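Local coordinates for protein putative aminotransferase (PDB 4ZWV) that is a putative sugar aminotransferase that uses pyridoxal 5'-phosphate and is probably involved in making the aminopentose of the indolocarbazole AT2433, at residues V128-G133 with E160-A165; G133-L138 with W166-R171; D301-F306 with D345-L350. All coordinates share one frame; numbering follows the deposited sequence.

Contact 1. Residues V128-G133 with E160-A165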
ATOM      1  N   VAL A 128     -11.210  -1.211 -17.623  1.00  9.01           N
ATOM      2  CA  VAL A 128     -11.863  -0.084 -18.285  1.00  8.44           C
ATOM      3  C   VAL A 128     -11.928   1.069 -17.296  1.00 10.49           C
ATOM      4  O   VAL A 128     -12.233   0.874 -16.119  1.00 11.46           O
ATOM      5  CB  VAL A 128     -13.266  -0.436 -18.823  1.00 10.95           C
ATOM      6  CG1 VAL A 128     -13.174  -1.560 -19.862  1.00 13.97           C
ATOM      7  CG2 VAL A 128     -14.227  -0.811 -17.712  1.00 14.39           C
ATOM      8  N   VAL A 129     -11.586   2.259 -17.769  1.00  8.06           N
ATOM      9  CA  VAL A 129     -11.514   3.430 -16.905  1.00 10.28           C
ATOM     10  C   VAL A 129     -12.630   4.405 -17.241  1.00  8.48           C
ATOM     11  O   VAL A 129     -12.754   4.848 -18.389  1.00  9.33           O
ATOM     12  CB  VAL A 129     -10.150   4.140 -17.023  1.00  8.93           C
ATOM     13  CG1 VAL A 129     -10.097   5.339 -16.075  1.00 11.01           C
ATOM     14  CG2 VAL A 129      -9.026   3.175 -16.685  1.00  9.54           C
ATOM     15  N   HIS A 130     -13.445   4.731 -16.242  1.00  8.16           N
ATOM     16  CA  HIS A 130     -14.496   5.737 -16.411  1.00  9.18           C
ATOM     17  C   HIS A 130     -13.838   7.112 -16.294  1.00 10.02           C
ATOM     18  O   HIS A 130     -13.976   7.822 -15.292  1.00 11.79           O
ATOM     19  CB  HIS A 130     -15.601   5.542 -15.380  1.00  9.11           C
ATOM     20  CG  HIS A 130     -16.206   4.172 -15.389  1.00 10.27           C
ATOM     21  ND1 HIS A 130     -16.944   3.683 -16.448  1.00 12.32           N
ATOM     22  CD2 HIS A 130     -16.194   3.193 -14.453  1.00  9.33           C
ATOM     23  CE1 HIS A 130     -17.364   2.462 -16.161  1.00 13.44           C
ATOM     24  NE2 HIS A 130     -16.914   2.139 -14.956  1.00 10.10           N
ATOM     25  N   TRP A 131     -13.106   7.463 -17.346  1.00 10.26           N
ATOM     26  CA  TRP A 131     -12.135   8.549 -17.315  1.00  9.83           C
ATOM     27  C   TRP A 131     -12.783   9.917 -17.115  1.00 10.16           C
ATOM     28  O   TRP A 131     -13.748  10.258 -17.796  1.00 11.71           O
ATOM     29  CB  TRP A 131     -11.321   8.514 -18.608  1.00 12.46           C
ATOM     30  CG  TRP A 131     -10.232   9.541 -18.714  1.00 11.94           C
ATOM     31  CD1 TRP A 131     -10.119  10.521 -19.668  1.00 14.78           C
ATOM     32  CD2 TRP A 131      -9.108   9.687 -17.850  1.00 12.62           C
ATOM     33  NE1 TRP A 131      -8.980  11.263 -19.446  1.00 15.60           N
ATOM     34  CE2 TRP A 131      -8.345  10.772 -18.335  1.00 14.86           C
ATOM     35  CE3 TRP A 131      -8.671   9.013 -16.705  1.00 12.27           C
ATOM     36  CZ2 TRP A 131      -7.168  11.194 -17.711  1.00 17.84           C
ATOM     37  CZ3 TRP A 131      -7.497   9.432 -16.089  1.00 16.88           C
ATOM     38  CH2 TRP A 131      -6.758  10.511 -16.599  1.00 16.49           C
ATOM     39  N   THR A 132     -12.235  10.674 -16.160  1.00  9.73           N
ATOM     40  CA  THR A 132     -12.735  11.985 -15.701  1.00 11.67           C
ATOM     41  C   THR A 132     -14.149  11.925 -15.122  1.00  9.93           C
ATOM     42  O   THR A 132     -14.736  12.965 -14.816  1.00 13.52           O
ATOM     43  CB  THR A 132     -12.691  13.085 -16.810  1.00 12.99           C
ATOM     44  OG1 THR A 132     -13.731  12.887 -17.776  1.00 15.78           O
ATOM     45  CG2 THR A 132     -11.336  13.114 -17.494  1.00 18.55           C
ATOM     46  N   GLY A 133     -14.668  10.719 -14.918  1.00 10.63           N
ATOM     47  CA  GLY A 133     -15.972  10.555 -14.290  1.00 10.60           C
ATOM     48  C   GLY A 133     -17.074  10.102 -15.225  1.00 12.15           C
ATOM     49  O   GLY A 133     -18.213   9.905 -14.795  1.00 12.14           O
ATOM     50  N   GLU A 160     -13.367  -2.482 -13.483  1.00  9.03           N
ATOM     51  CA  GLU A 160     -13.699  -1.083 -13.730  1.00  8.80           C
ATOM     52  C   GLU A 160     -12.942  -0.169 -12.783  1.00 10.74           C
ATOM     53  O   GLU A 160     -13.094  -0.272 -11.561  1.00  9.43           O
ATOM     54  CB  GLU A 160     -15.202  -0.832 -13.554  1.00  8.47           C
ATOM     55  CG  GLU A 160     -16.101  -1.578 -14.537  1.00  9.15           C
ATOM     56  CD  GLU A 160     -17.574  -1.351 -14.234  1.00 13.11           C
ATOM     57  OE1 GLU A 160     -17.945  -0.211 -13.864  1.00 11.65           O
ATOM     58  OE2 GLU A 160     -18.360  -2.310 -14.342  1.00 12.01           O
ATOM     59  N   ASP A 161     -12.135   0.722 -13.352  1.00  8.55           N
ATOM     60  CA  ASP A 161     -11.425   1.731 -12.565  1.00  8.74           C
ATOM     61  C   ASP A 161     -12.362   2.920 -12.431  1.00  9.29           C
ATOM     62  O   ASP A 161     -12.580   3.670 -13.388  1.00  9.93           O
ATOM     63  CB  ASP A 161     -10.094   2.108 -13.231  1.00  8.99           C
ATOM     64  CG  ASP A 161      -9.311   3.151 -12.453  1.00 14.56           C
ATOM     65  OD1 ASP A 161      -9.879   3.818 -11.572  1.00 14.04           O
ATOM     66  OD2 ASP A 161      -8.105   3.306 -12.722  1.00 14.24           O
ATOM     67  N   CYS A 162     -12.911   3.071 -11.228  1.00  9.29           N
ATOM     68  CA  CYS A 162     -13.914   4.086 -10.936  1.00  9.03           C
ATOM     69  C   CYS A 162     -13.343   5.225 -10.113  1.00  7.50           C
ATOM     70  O   CYS A 162     -14.096   5.931  -9.448  1.00  9.71           O
ATOM     71  CB  CYS A 162     -15.090   3.468 -10.172  1.00 10.01           C
ATOM     72  SG  CYS A 162     -15.907   2.086 -11.013  1.00 10.54           S
ATOM     73  N   ALA A 163     -12.026   5.399 -10.131  1.00  8.84           N
ATOM     74  CA  ALA A 163     -11.388   6.433  -9.309  1.00  8.16           C
ATOM     75  C   ALA A 163     -11.969   7.837  -9.486  1.00  9.07           C
ATOM     76  O   ALA A 163     -12.038   8.611  -8.522  1.00 10.45           O
ATOM     77  CB  ALA A 163      -9.893   6.473  -9.591  1.00 10.58           C
ATOM     78  N   HIS A 164     -12.382   8.169 -10.714  1.00  9.12           N
ATOM     79  CA  HIS A 164     -12.911   9.501 -11.016  1.00 10.07           C
ATOM     80  C   HIS A 164     -14.422   9.566 -10.931  1.00  8.44           C
ATOM     81  O   HIS A 164     -15.017  10.613 -11.208  1.00 11.07           O
ATOM     82  CB  HIS A 164     -12.515   9.934 -12.429  1.00 10.26           C
ATOM     83  CG  HIS A 164     -11.058  10.190 -12.592  1.00 11.50           C
ATOM     84  ND1 HIS A 164     -10.496  10.539 -13.801  1.00 13.89           N
ATOM     85  CD2 HIS A 164     -10.045  10.169 -11.697  1.00 12.11           C
ATOM     86  CE1 HIS A 164      -9.198  10.721 -13.643  1.00 15.47           C
ATOM     87  NE2 HIS A 164      -8.896  10.498 -12.375  1.00 16.95           N
ATOM     88  N   ALA A 165     -15.038   8.445 -10.570  1.00  9.31           N
ATOM     89  CA  ALA A 165     -16.463   8.276 -10.831  1.00  9.66           C
ATOM     90  C   ALA A 165     -17.283   7.901  -9.599  1.00 10.78           C
ATOM     91  O   ALA A 165     -18.330   7.265  -9.708  1.00 10.74           O
ATOM     92  CB  ALA A 165     -16.652   7.231 -11.932  1.00 11.30           C
TER
HETATM   93  O   HOH W   1     -12.684   6.550 -13.078  1.00 15.10           O

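Contact 2. Residues G133-L138 with W166-R171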
ATOM      1  N   GLY A 133     -14.668  10.719 -14.918  1.00 10.63           N
ATOM      2  CA  GLY A 133     -15.972  10.555 -14.290  1.00 10.60           C
ATOM      3  C   GLY A 133     -17.074  10.102 -15.225  1.00 12.15           C
ATOM      4  O   GLY A 133     -18.213   9.905 -14.795  1.00 12.14           O
ATOM      5  N   TYR A 134     -16.745   9.927 -16.504  1.00 10.97           N
ATOM      6  CA  TYR A 134     -17.761   9.574 -17.503  1.00 12.30           C
ATOM      7  C   TYR A 134     -17.800   8.073 -17.749  1.00 10.54           C
ATOM      8  O   TYR A 134     -16.798   7.475 -18.120  1.00 11.15           O
ATOM      9  CB  TYR A 134     -17.499  10.316 -18.815  1.00 12.52           C
ATOM     10  CG  TYR A 134     -18.549  10.058 -19.871  1.00 13.76           C
ATOM     11  CD1 TYR A 134     -19.860  10.479 -19.680  1.00 17.20           C
ATOM     12  CD2 TYR A 134     -18.232   9.403 -21.053  1.00 13.48           C
ATOM     13  CE1 TYR A 134     -20.834  10.262 -20.644  1.00 15.80           C
ATOM     14  CE2 TYR A 134     -19.208   9.178 -22.032  1.00 13.67           C
ATOM     15  CZ  TYR A 134     -20.498   9.600 -21.807  1.00 15.34           C
ATOM     16  OH  TYR A 134     -21.471   9.381 -22.761  1.00 17.92           O
ATOM     17  N   PRO A 135     -18.965   7.446 -17.551  1.00 10.92           N
ATOM     18  CA  PRO A 135     -18.954   5.983 -17.663  1.00 10.81           C
ATOM     19  C   PRO A 135     -18.814   5.423 -19.077  1.00 12.04           C
ATOM     20  O   PRO A 135     -19.367   5.951 -20.044  1.00 11.25           O
ATOM     21  CB  PRO A 135     -20.314   5.573 -17.086  1.00 11.95           C
ATOM     22  CG  PRO A 135     -20.722   6.731 -16.220  1.00 13.95           C
ATOM     23  CD  PRO A 135     -20.219   7.942 -16.963  1.00 12.49           C
ATOM     24  N   VAL A 136     -18.063   4.332 -19.148  1.00  9.86           N
ATOM     25  CA  VAL A 136     -17.975   3.457 -20.307  1.00 11.49           C
ATOM     26  C   VAL A 136     -19.328   2.811 -20.609  1.00 12.59           C
ATOM     27  O   VAL A 136     -20.145   2.613 -19.706  1.00 11.63           O
ATOM     28  CB  VAL A 136     -16.896   2.359 -20.032  1.00 14.53           C
ATOM     29  CG1 VAL A 136     -16.782   1.360 -21.159  1.00 17.57           C
ATOM     30  CG2 VAL A 136     -15.530   3.017 -19.765  1.00 20.77           C
ATOM     31  N   ASP A 137     -19.564   2.497 -21.883  1.00 11.59           N
ATOM     32  CA  ASP A 137     -20.755   1.771 -22.307  1.00 11.54           C
ATOM     33  C   ASP A 137     -20.680   0.302 -21.862  1.00 10.19           C
ATOM     34  O   ASP A 137     -20.269  -0.575 -22.633  1.00 11.73           O
ATOM     35  CB  ASP A 137     -20.885   1.883 -23.830  1.00 12.90           C
ATOM     36  CG  ASP A 137     -22.197   1.338 -24.367  1.00 13.88           C
ATOM     37  OD1 ASP A 137     -22.951   0.643 -23.641  1.00 14.50           O
ATOM     38  OD2 ASP A 137     -22.466   1.600 -25.563  1.00 16.82           O
ATOM     39  N   LEU A 138     -21.090   0.039 -20.625  1.00 10.79           N
ATOM     40  CA  LEU A 138     -20.883  -1.272 -20.014  1.00 12.51           C
ATOM     41  C   LEU A 138     -21.708  -2.381 -20.662  1.00 13.27           C
ATOM     42  O   LEU A 138     -21.254  -3.526 -20.710  1.00 12.74           O
ATOM     43  CB  LEU A 138     -21.184  -1.205 -18.513  1.00 12.76           C
ATOM     44  CG  LEU A 138     -20.179  -0.354 -17.728  1.00 12.13           C
ATOM     45  CD1 LEU A 138     -20.669  -0.210 -16.293  1.00 11.58           C
ATOM     46  CD2 LEU A 138     -18.779  -0.963 -17.740  1.00 11.89           C
ATOM     47  N   TRP A 166     -16.849   8.330  -8.416  1.00  9.44           N
ATOM     48  CA  TRP A 166     -17.724   8.169  -7.268  1.00  9.64           C
ATOM     49  C   TRP A 166     -19.092   8.818  -7.551  1.00 10.69           C
ATOM     50  O   TRP A 166     -19.176   9.943  -8.051  1.00 12.29           O
ATOM     51  CB  TRP A 166     -17.114   8.777  -5.990  1.00 11.37           C
ATOM     52  CG  TRP A 166     -18.028   8.523  -4.828  1.00 12.89           C
ATOM     53  CD1 TRP A 166     -18.873   9.415  -4.234  1.00 18.16           C
ATOM     54  CD2 TRP A 166     -18.240   7.267  -4.168  1.00 13.71           C
ATOM     55  NE1 TRP A 166     -19.582   8.794  -3.234  1.00 18.16           N
ATOM     56  CE2 TRP A 166     -19.221   7.474  -3.181  1.00 18.75           C
ATOM     57  CE3 TRP A 166     -17.702   5.988  -4.326  1.00 13.99           C
ATOM     58  CZ2 TRP A 166     -19.661   6.454  -2.341  1.00 20.02           C
ATOM     59  CZ3 TRP A 166     -18.148   4.972  -3.503  1.00 16.45           C
ATOM     60  CH2 TRP A 166     -19.116   5.211  -2.521  1.00 21.27           C
ATOM     61  N   GLY A 167     -20.157   8.084  -7.249  1.00  9.49           N
ATOM     62  CA  GLY A 167     -21.505   8.583  -7.427  1.00 12.27           C
ATOM     63  C   GLY A 167     -22.051   8.499  -8.844  1.00 11.71           C
ATOM     64  O   GLY A 167     -23.167   8.952  -9.098  1.00 12.85           O
ATOM     65  N   ALA A 168     -21.264   7.957  -9.775  1.00 10.49           N
ATOM     66  CA  ALA A 168     -21.716   7.858 -11.168  1.00 11.31           C
ATOM     67  C   ALA A 168     -22.662   6.687 -11.350  1.00 11.84           C
ATOM     68  O   ALA A 168     -22.658   5.748 -10.548  1.00 12.06           O
ATOM     69  CB  ALA A 168     -20.523   7.722 -12.114  1.00 10.65           C
ATOM     70  N   SER A 169     -23.465   6.745 -12.412  1.00 11.45           N
ATOM     71  CA  SER A 169     -24.374   5.652 -12.740  1.00 12.40           C
ATOM     72  C   SER A 169     -24.444   5.474 -14.246  1.00 12.56           C
ATOM     73  O   SER A 169     -24.083   6.370 -15.006  1.00 11.48           O
ATOM     74  CB  SER A 169     -25.770   5.911 -12.186  1.00 16.72           C
ATOM     75  OG  SER A 169     -26.324   7.066 -12.784  1.00 19.12           O
ATOM     76  N   TYR A 170     -24.925   4.311 -14.662  1.00 10.67           N
ATOM     77  CA  TYR A 170     -25.035   3.990 -16.075  1.00 11.12           C
ATOM     78  C   TYR A 170     -26.313   3.204 -16.271  1.00 11.34           C
ATOM     79  O   TYR A 170     -26.528   2.174 -15.623  1.00 11.25           O
ATOM     80  CB  TYR A 170     -23.793   3.211 -16.541  1.00 10.53           C
ATOM     81  CG  TYR A 170     -23.957   2.515 -17.880  1.00 12.35           C
ATOM     82  CD1 TYR A 170     -23.713   3.181 -19.078  1.00 11.10           C
ATOM     83  CD2 TYR A 170     -24.337   1.174 -17.939  1.00 12.49           C
ATOM     84  CE1 TYR A 170     -23.857   2.532 -20.299  1.00 11.39           C
ATOM     85  CE2 TYR A 170     -24.490   0.522 -19.154  1.00 13.18           C
ATOM     86  CZ  TYR A 170     -24.244   1.200 -20.327  1.00 11.55           C
ATOM     87  OH  TYR A 170     -24.370   0.538 -21.526  1.00 12.90           O
ATOM     88  N   ARG A 171     -27.166   3.735 -17.141  1.00 11.97           N
ATOM     89  CA  ARG A 171     -28.457   3.145 -17.467  1.00 12.50           C
ATOM     90  C   ARG A 171     -29.260   2.803 -16.218  1.00 12.92           C
ATOM     91  O   ARG A 171     -29.909   1.760 -16.125  1.00 12.92           O
ATOM     92  CB  ARG A 171     -28.259   1.940 -18.388  1.00 15.90           C
ATOM     93  CG  ARG A 171     -27.780   2.427 -19.749  1.00 17.12           C
ATOM     94  CD  ARG A 171     -27.779   1.389 -20.845  1.00 14.21           C
ATOM     95  NE  ARG A 171     -27.269   2.013 -22.065  1.00 14.44           N
ATOM     96  CZ  ARG A 171     -26.906   1.355 -23.163  1.00 16.01           C
ATOM     97  NH1 ARG A 171     -27.003   0.034 -23.215  1.00 15.75           N
ATOM     98  NH2 ARG A 171     -26.445   2.031 -24.208  1.00 20.03           N
TER
HETATM   99  O   HOH W   2     -24.845   0.366 -26.227  1.00 26.36           O

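Contact 3. Residues D301-F306 with D345-L350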
ATOM      1  N   ASP A 301      -7.876  24.046 -30.514  1.00 19.12           N
ATOM      2  CA  ASP A 301      -6.841  24.411 -31.476  1.00 18.76           C
ATOM      3  C   ASP A 301      -5.851  25.364 -30.818  1.00 23.14           C
ATOM      4  O   ASP A 301      -6.225  26.115 -29.913  1.00 21.96           O
ATOM      5  CB  ASP A 301      -7.448  25.075 -32.707  1.00 23.79           C
ATOM      6  CG  ASP A 301      -8.443  24.188 -33.423  1.00 28.36           C
ATOM      7  OD1 ASP A 301      -8.347  22.953 -33.297  1.00 33.91           O
ATOM      8  OD2 ASP A 301      -9.323  24.740 -34.117  1.00 39.88           O
ATOM      9  N   ASP A 302      -4.603  25.348 -31.289  0.61 21.68           N
ATOM     10  CA  ASP A 302      -3.530  26.191 -30.743  0.61 23.03           C
ATOM     11  C   ASP A 302      -3.490  26.109 -29.222  0.61 21.16           C
ATOM     12  O   ASP A 302      -3.569  27.122 -28.525  0.61 21.50           O
ATOM     13  CB  ASP A 302      -3.688  27.651 -31.177  0.61 24.26           C
ATOM     14  CG  ASP A 302      -2.398  28.455 -31.010  0.61 26.70           C
ATOM     15  OD1 ASP A 302      -1.389  27.892 -30.527  0.61 26.18           O
ATOM     16  OD2 ASP A 302      -2.400  29.659 -31.347  0.61 26.21           O
ATOM     17  N   ARG A 303      -3.382  24.891 -28.709  1.00 20.54           N
ATOM     18  CA  ARG A 303      -3.393  24.681 -27.270  1.00 21.17           C
ATOM     19  C   ARG A 303      -2.250  25.375 -26.507  1.00 22.65           C
ATOM     20  O   ARG A 303      -2.460  25.790 -25.375  1.00 20.84           O
ATOM     21  CB  ARG A 303      -3.391  23.185 -26.961  1.00 17.65           C
ATOM     22  CG  ARG A 303      -3.729  22.880 -25.507  1.00 16.41           C
ATOM     23  CD  ARG A 303      -3.724  21.392 -25.240  1.00 16.35           C
ATOM     24  NE  ARG A 303      -2.401  20.822 -25.482  1.00 18.21           N
ATOM     25  CZ  ARG A 303      -2.135  19.520 -25.458  1.00 16.32           C
ATOM     26  NH1 ARG A 303      -3.094  18.646 -25.174  1.00 18.79           N
ATOM     27  NH2 ARG A 303      -0.900  19.096 -25.705  1.00 18.48           N
ATOM     28  N   PRO A 304      -1.043  25.503 -27.104  1.00 24.32           N
ATOM     29  CA  PRO A 304      -0.049  26.262 -26.332  1.00 22.40           C
ATOM     30  C   PRO A 304      -0.498  27.690 -26.012  1.00 23.39           C
ATOM     31  O   PRO A 304      -0.267  28.168 -24.896  1.00 23.45           O
ATOM     32  CB  PRO A 304       1.177  26.268 -27.255  1.00 26.40           C
ATOM     33  CG  PRO A 304       1.063  25.000 -28.008  1.00 23.90           C
ATOM     34  CD  PRO A 304      -0.426  24.854 -28.279  1.00 23.46           C
ATOM     35  N   ALA A 305      -1.134  28.358 -26.968  1.00 22.41           N
ATOM     36  CA  ALA A 305      -1.661  29.695 -26.724  1.00 21.26           C
ATOM     37  C   ALA A 305      -2.826  29.641 -25.731  1.00 22.95           C
ATOM     38  O   ALA A 305      -2.970  30.531 -24.896  1.00 22.53           O
ATOM     39  CB  ALA A 305      -2.088  30.350 -28.029  1.00 22.86           C
ATOM     40  N   PHE A 306      -3.641  28.591 -25.810  1.00 20.52           N
ATOM     41  CA  PHE A 306      -4.743  28.409 -24.862  1.00 18.89           C
ATOM     42  C   PHE A 306      -4.225  28.266 -23.429  1.00 21.62           C
ATOM     43  O   PHE A 306      -4.759  28.876 -22.502  1.00 21.37           O
ATOM     44  CB  PHE A 306      -5.585  27.185 -25.237  1.00 18.17           C
ATOM     45  CG  PHE A 306      -6.799  26.984 -24.357  1.00 19.16           C
ATOM     46  CD1 PHE A 306      -8.011  27.581 -24.673  1.00 20.24           C
ATOM     47  CD2 PHE A 306      -6.728  26.181 -23.229  1.00 19.11           C
ATOM     48  CE1 PHE A 306      -9.131  27.384 -23.864  1.00 17.73           C
ATOM     49  CE2 PHE A 306      -7.834  25.979 -22.420  1.00 16.53           C
ATOM     50  CZ  PHE A 306      -9.038  26.584 -22.733  1.00 16.95           C
ATOM     51  N   ASP A 345      -3.035  16.201 -28.548  1.00 15.77           N
ATOM     52  CA  ASP A 345      -2.424  17.526 -28.595  1.00 16.95           C
ATOM     53  C   ASP A 345      -3.475  18.621 -28.496  1.00 17.65           C
ATOM     54  O   ASP A 345      -3.146  19.803 -28.523  1.00 18.99           O
ATOM     55  CB  ASP A 345      -1.624  17.719 -29.882  1.00 19.49           C
ATOM     56  CG  ASP A 345      -0.382  16.861 -29.930  1.00 31.30           C
ATOM     57  OD1 ASP A 345       0.290  16.734 -28.886  1.00 35.54           O
ATOM     58  OD2 ASP A 345      -0.086  16.310 -31.011  1.00 33.63           O
ATOM     59  N   ARG A 346      -4.734  18.218 -28.369  1.00 16.61           N
ATOM     60  CA  ARG A 346      -5.841  19.169 -28.292  1.00 16.04           C
ATOM     61  C   ARG A 346      -6.532  19.176 -26.937  1.00 18.14           C
ATOM     62  O   ARG A 346      -7.112  20.184 -26.535  1.00 17.29           O
ATOM     63  CB  ARG A 346      -6.870  18.866 -29.379  1.00 17.23           C
ATOM     64  CG  ARG A 346      -6.355  19.109 -30.787  1.00 17.95           C
ATOM     65  CD  ARG A 346      -7.223  18.387 -31.804  1.00 27.13           C
ATOM     66  NE  ARG A 346      -8.591  18.883 -31.770  1.00 25.97           N
ATOM     67  CZ  ARG A 346      -9.667  18.118 -31.908  1.00 30.05           C
ATOM     68  NH1 ARG A 346      -9.542  16.804 -32.076  1.00 28.47           N
ATOM     69  NH2 ARG A 346     -10.872  18.667 -31.867  1.00 32.15           N
HETATM   70  N   MSE A 347      -6.478  18.058 -26.229  1.00 15.41           N
HETATM   71  CA  MSE A 347      -7.276  17.940 -25.018  1.00 17.33           C
HETATM   72  C   MSE A 347      -6.756  18.825 -23.893  1.00 16.82           C
HETATM   73  O   MSE A 347      -5.542  19.001 -23.708  1.00 16.22           O
HETATM   74  CB  MSE A 347      -7.343  16.481 -24.554  1.00 18.48           C
HETATM   75  CG  MSE A 347      -6.011  15.899 -24.218  1.00 16.24           C
HETATM   76 SE   MSE A 347      -6.211  14.051 -23.617  1.00 36.10          SE
HETATM   77  CE  MSE A 347      -6.911  13.237 -25.206  1.00 23.92           C
ATOM     78  N   VAL A 348      -7.688  19.378 -23.131  0.74 13.33           N
ATOM     79  CA  VAL A 348      -7.353  20.144 -21.928  0.74 15.25           C
ATOM     80  C   VAL A 348      -8.482  20.016 -20.898  0.74 14.07           C
ATOM     81  O   VAL A 348      -9.663  20.083 -21.247  0.74 14.60           O
ATOM     82  CB  VAL A 348      -7.072  21.630 -22.256  0.74 18.35           C
ATOM     83  CG1 VAL A 348      -8.167  22.217 -23.117  0.74 19.47           C
ATOM     84  CG2 VAL A 348      -6.863  22.446 -20.971  0.74 14.28           C
ATOM     85  N   SER A 349      -8.105  19.783 -19.641  1.00 14.80           N
ATOM     86  CA  SER A 349      -9.055  19.617 -18.542  1.00 13.06           C
ATOM     87  C   SER A 349      -9.237  20.951 -17.826  1.00 14.87           C
ATOM     88  O   SER A 349      -8.257  21.636 -17.511  1.00 16.17           O
ATOM     89  CB  SER A 349      -8.567  18.559 -17.542  1.00 14.56           C
ATOM     90  OG  SER A 349      -8.405  17.280 -18.150  1.00 16.84           O
ATOM     91  N   LEU A 350     -10.491  21.308 -17.560  1.00 13.40           N
ATOM     92  CA  LEU A 350     -10.827  22.566 -16.896  1.00 14.58           C
ATOM     93  C   LEU A 350     -11.385  22.333 -15.494  1.00 14.57           C
ATOM     94  O   LEU A 350     -12.015  21.311 -15.232  1.00 13.58           O
ATOM     95  CB  LEU A 350     -11.849  23.346 -17.727  1.00 16.13           C
ATOM     96  CG  LEU A 350     -11.428  23.699 -19.153  1.00 17.73           C
ATOM     97  CD1 LEU A 350     -12.577  24.353 -19.900  1.00 21.00           C
ATOM     98  CD2 LEU A 350     -10.227  24.619 -19.112  1.00 23.33           C
TER
HETATM   99  O   HOH W   3     -10.042  21.298 -31.617  1.00 39.82           O
HETATM  100  O   HOH W   4      -3.980  22.124 -30.230  1.00 25.47           O
HETATM  101  O   HOH W   5       1.671  19.394 -27.825  1.00 44.33           O

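Contact 1. Residues V128-G133 with E160-A165
The imidazole of His164 meets Thr132 and Trp131 across the contact, and the two neighbours reach it differently. At its edge, in the ring plane, ND1 accepts the backbone N-H of Thr132, with Thr132 N 2.9 Å from His164 ND1, although the bond is bent (136°). The six-membered ring of Trp131 lies beside it, the planes inclined by 36° and His164 CE1 3.2 Å from Trp131 CZ3, while Tyr294 stacks on the His164 ring. Thr132 CG2 lies over one face of the Trp131 ring, offset toward its rim. The imidazole of His130 is used at its rim: Cys162 SG sits at the edge by CD2, and NE2 donates to Glu160 OE1 over 2.8 Å, close to the ring plane. The carboxylate, nearly perpendicular to that ring, accepts on its anti side, with NE2 31° out of its plane; His130 ND1 is held by Val136 N, so both ring nitrogens are occupied. The backbones pair in parallel, Asp161 N to Val128 O at 2.8 Å and His130 N to Asp161 O at 3.2 Å. Where the strands part, a water accepts from His164 N and donates to His130 O and Asp161 O. Asp161 OD1 takes Ala163 N in an Asx turn and OD2 pairs with Thr87. These are neighbouring strand ends of a beta-alpha-beta unit; the loop after strand 157-161 carries His164, a pyridoxal 5'-phosphate-binding residue of this DegT/DnrJ/EryC1-family fold.

Contact 2. Residues G133-L138 with W166-R171
Tyr170 OH and Asp137 OD1 are only 2.5 Å apart, a very short hydrogen bond in which the phenol is the donor. The carboxylate oxygen is approached on its anti side, 28° out of the carboxylate plane, and the same OD1 also accepts from Arg140 N, so Asp137 acts as the N-cap of helix 138-152. Tyr170 OH in turn takes the N-H of Asp139, which ties the phenol to the first turn of the helix as well. Val136 O and Leu138 N lie over one face of the Tyr170 ring, Leu138 N 3.4 Å from Tyr170 CZ, and Arg171 CG lies over the centre of the opposite face. With CG anti to the backbone N (chi1 165°), Tyr170 heads toward the 133-138 loop, where Leu138 CB packs 3.8 Å from Tyr170 CE2. Asp137 OD1 also sits over the guanidinium of Arg171 in a long salt bridge, 3.8 Å from NH2, of charge alone; a water that donates to Asp137 OD2 and accepts from Arg171 NH2 bridges the two. The firmer ionic partners of Arg171 are Asp288 and Asp139. Farther back, Pro135 CG rests 3.6 Å from Ser169 O and near Ala168 CB. The contact thus lays the short strand 169-170, hydrogen-bonded to strand 289-290, against the loop that leaves strand 123-129 and the N-terminal end of helix 138-152.

Contact 3. Residues D301-F306 with D345-L350
The one direct hydrogen bond between the two segments spans 2.9 Å from Arg303 NH1 to Met347 O, the carbonyl of a selenomethionine; NH1 also donates to Tyr344 O. It fastens helix 303-312 to strand 347-350, an outermost strand of the three-stranded antiparallel sheet it forms with 280-282 and 296-300. The bond falls on a lone pair in the carbonyl plane, though Met347 O is tilted 18° from the guanidinium plane. Asp345 O lies over the centre of one guanidinium face, 3.2 Å from Arg303 CZ, and is linked by a water to Arg303 N at the start of the helix. The bend at chi3 (62°) turns NE toward Asp345 O. An alanine here would probably leave Met347 O and Tyr344 O without this donor and open a gap over Asp345 O. Asp301 OD1 reaches Arg346 through a water, which accepts from Arg346 NH2; Glu281 is that arginine's salt-bridge partner. Deeper in, the Phe306 ring, with Trp372 meeting it edge-to-face, packs against the strand. Its CG, anti to the backbone N (chi1 -176°), directs the ring at the strand, and Leu350 CD2 lies at the ring edge, 4.3 Å from Phe306 CZ.

Going along the chain, strand 123-129 opens contact 1, and contact 2 begins at Gly133, the residue the two share, before helix 138-152. The chain then returns through strand 157-161, closing contact 1 at residues 160-165, and contact 2 closes directly after at 166-171, so the two loops cross rather than nest. They touch through His130 and Val136, and their centres are 8 Å apart. Together they tie the central seven-stranded sheet to the small antiparallel sheet that includes strand 169-170. Contact 3 follows in series, joining helix 303-312 to strand 347-350 in the C-terminal part, with its centre about 22 Å from that of contact 1 and touching neither.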